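Long-range contact in alpha-glucosidase YIHQ (Escherichia coli, PDB 5AEG), which hydrolyses sulfoquinovosyl diacylglycerides and simple sulfoquinovosides such as sulfoquinovosyl glycerol, releasing sulfoquinovose for sulfoglycolysis: residues 43-47 against 57-61. Residues are numbered along the deposited sequence; the frame is centred on the assembly and turned at random.
Sequences SGIAD and IKDKL
Lys60 lies across from Ile45, and Lys58 across from Asp47. Each is an antiparallel hydrogen-bonded pair. Lys60 N gives a bond of 2.9 Å to Ile45 O, and Ile45 N returns one to Lys60 O. Asp47 N bonds to Lys58 O, and Lys58 N closes the pair through Asp47 O.

The side chain of Lys60 starts with CB 3.5 Å from Ile45 O. CG stays by that oxygen and also comes within 4.0 Å of Asp47 CB. CD has drawn away to 4.2 Å from Ile45 O. The chain then bends at chi3 and chi4, and CE carries it on to NZ. These bends bring NZ round to 4.3 Å from Asp47 OD2, too long for a salt bridge, though the opposite charges probably attract.

The two strands, 39-49 and 56-74, form a beta hairpin in the N-terminal galactose mutarotase-like part of this family 31 glycosidase. Strand 116-122 flanks the hairpin on the side of 39-49.

Lys58 runs beside Asp47 on the same face as Lys60, its CG 3.9 Å from Asp47 CB. On the other face Asp59 turns its carboxylate back toward residues 43-47. With chi1 at -151°, OD1 comes near the backbone of Ile45 without bonding to it. That oxygen forms a salt bridge with Arg116. Leu61 CD1 touches Ser43 O at 3.5 Å, while Ser43 OG is hydrogen-bonded to Gln62 NE2.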
ATOM      1  N   SER A  43     -10.966   1.021 -29.379  1.00 21.73           N
ATOM      2  CA  SER A  43     -11.858   1.748 -28.542  1.00 21.73           C
ATOM      3  C   SER A  43     -12.785   0.828 -27.750  1.00 24.51           C
ATOM      4  O   SER A  43     -13.038  -0.322 -28.089  1.00 22.88           O
ATOM      5  CB  SER A  43     -12.745   2.743 -29.320  1.00 24.61           C
ATOM      6  OG  SER A  43     -13.631   1.984 -30.154  1.00 26.01           O
ATOM      7  N   GLY A  44     -13.257   1.386 -26.642  1.00 25.50           N
ATOM      8  CA  GLY A  44     -14.188   0.622 -25.796  1.00 26.29           C
ATOM      9  C   GLY A  44     -15.015   1.546 -24.965  1.00 25.27           C
ATOM     10  O   GLY A  44     -14.720   2.755 -24.863  1.00 28.36           O
ATOM     11  N   ILE A  45     -16.020   0.966 -24.277  1.00 29.03           N
ATOM     12  CA  ILE A  45     -16.786   1.739 -23.302  1.00 35.15           C
ATOM     13  C   ILE A  45     -16.683   1.040 -21.943  1.00 29.98           C
ATOM     14  O   ILE A  45     -17.015  -0.150 -21.849  1.00 29.33           O
ATOM     15  CB  ILE A  45     -18.271   1.869 -23.687  1.00 40.39           C
ATOM     16  CG1 ILE A  45     -18.444   2.572 -25.057  1.00 43.55           C
ATOM     17  CG2 ILE A  45     -19.025   2.655 -22.579  1.00 43.31           C
ATOM     18  CD1 ILE A  45     -19.773   2.155 -25.733  1.00 49.08           C
ATOM     19  N   ALA A  46     -16.214   1.749 -20.936  1.00 28.53           N
ATOM     20  CA  ALA A  46     -16.118   1.152 -19.589  1.00 29.83           C
ATOM     21  C   ALA A  46     -17.482   0.703 -19.015  1.00 31.82           C
ATOM     22  O   ALA A  46     -18.418   1.460 -19.046  1.00 33.71           O
ATOM     23  CB  ALA A  46     -15.469   2.133 -18.654  1.00 35.13           C
ATOM     24  N   ASP A  47     -17.561  -0.526 -18.519  1.00 29.97           N
ATOM     25  CA  ASP A  47     -18.808  -1.074 -17.970  1.00 33.41           C
ATOM     26  C   ASP A  47     -18.591  -1.336 -16.490  1.00 30.38           C
ATOM     27  O   ASP A  47     -17.989  -2.331 -16.125  1.00 33.82           O
ATOM     28  CB  ASP A  47     -19.101  -2.371 -18.692  1.00 37.85           C
ATOM     29  CG  ASP A  47     -20.434  -3.022 -18.238  1.00 44.86           C
ATOM     30  OD1 ASP A  47     -21.128  -2.401 -17.435  1.00 42.91           O
ATOM     31  OD2 ASP A  47     -20.761  -4.135 -18.710  1.00 51.41           O
ATOM     32  N   ILE A  57     -15.520  -4.007 -12.928  1.00 29.91           N
ATOM     33  CA  ILE A  57     -15.086  -3.125 -14.023  1.00 27.76           C
ATOM     34  C   ILE A  57     -14.657  -3.993 -15.168  1.00 30.97           C
ATOM     35  O   ILE A  57     -13.778  -4.803 -15.058  1.00 27.68           O
ATOM     36  CB  ILE A  57     -14.089  -2.011 -13.600  1.00 31.33           C
ATOM     37  CG1 ILE A  57     -13.579  -1.267 -14.845  1.00 34.64           C
ATOM     38  CG2 ILE A  57     -12.955  -2.500 -12.705  1.00 32.43           C
ATOM     39  CD1 ILE A  57     -13.125   0.146 -14.524  1.00 38.35           C
ATOM     40  N   LYS A  58     -15.334  -3.870 -16.283  1.00 33.43           N
ATOM     41  CA  LYS A  58     -14.916  -4.611 -17.479  1.00 39.02           C
ATOM     42  C   LYS A  58     -15.129  -3.801 -18.764  1.00 31.63           C
ATOM     43  O   LYS A  58     -15.856  -2.835 -18.748  1.00 27.85           O
ATOM     44  CB  LYS A  58     -15.695  -5.899 -17.572  1.00 41.03           C
ATOM     45  CG  LYS A  58     -17.164  -5.663 -17.834  1.00 46.47           C
ATOM     46  CD  LYS A  58     -17.741  -6.825 -18.651  1.00 65.72           C
ATOM     47  CE  LYS A  58     -17.678  -8.152 -17.918  1.00 68.32           C
ATOM     48  NZ  LYS A  58     -18.469  -8.038 -16.663  1.00 69.56           N
ATOM     49  N   ASP A  59     -14.527  -4.228 -19.870  1.00 33.86           N
ATOM     50  CA  ASP A  59     -14.721  -3.460 -21.125  1.00 33.60           C
ATOM     51  C   ASP A  59     -15.967  -3.906 -21.935  1.00 33.29           C
ATOM     52  O   ASP A  59     -16.301  -5.081 -21.943  1.00 37.45           O
ATOM     53  CB  ASP A  59     -13.498  -3.629 -22.009  1.00 33.07           C
ATOM     54  CG  ASP A  59     -13.271  -2.431 -22.905  1.00 29.37           C
ATOM     55  OD1 ASP A  59     -14.101  -1.466 -22.919  1.00 28.73           O
ATOM     56  OD2 ASP A  59     -12.218  -2.482 -23.546  1.00 30.96           O
ATOM     57  N   LYS A  60     -16.637  -2.972 -22.600  1.00 31.58           N
ATOM     58  CA  LYS A  60     -17.406  -3.270 -23.797  1.00 35.21           C
ATOM     59  C   LYS A  60     -16.502  -2.917 -24.996  1.00 28.01           C
ATOM     60  O   LYS A  60     -16.525  -1.797 -25.432  1.00 27.58           O
ATOM     61  CB  LYS A  60     -18.688  -2.440 -23.899  1.00 41.65           C
ATOM     62  CG  LYS A  60     -19.541  -2.438 -22.652  1.00 54.50           C
ATOM     63  CD  LYS A  60     -20.786  -1.569 -22.845  1.00 65.16           C
ATOM     64  CE  LYS A  60     -21.911  -2.341 -23.519  1.00 71.29           C
ATOM     65  NZ  LYS A  60     -22.577  -3.237 -22.524  1.00 71.74           N
ATOM     66  N   LEU A  61     -15.709  -3.879 -25.448  1.00 26.75           N
ATOM     67  CA  LEU A  61     -14.724  -3.629 -26.478  1.00 27.52           C
ATOM     68  C   LEU A  61     -15.401  -3.328 -27.845  1.00 27.79           C
ATOM     69  O   LEU A  61     -16.233  -4.088 -28.281  1.00 27.22           O
ATOM     70  CB  LEU A  61     -13.844  -4.829 -26.649  1.00 27.65           C
ATOM     71  CG  LEU A  61     -12.712  -4.613 -27.672  1.00 29.14           C
ATOM     72  CD1 LEU A  61     -11.733  -3.499 -27.336  1.00 25.98           C
ATOM     73  CD2 LEU A  61     -12.035  -5.899 -27.886  1.00 32.18           C
TER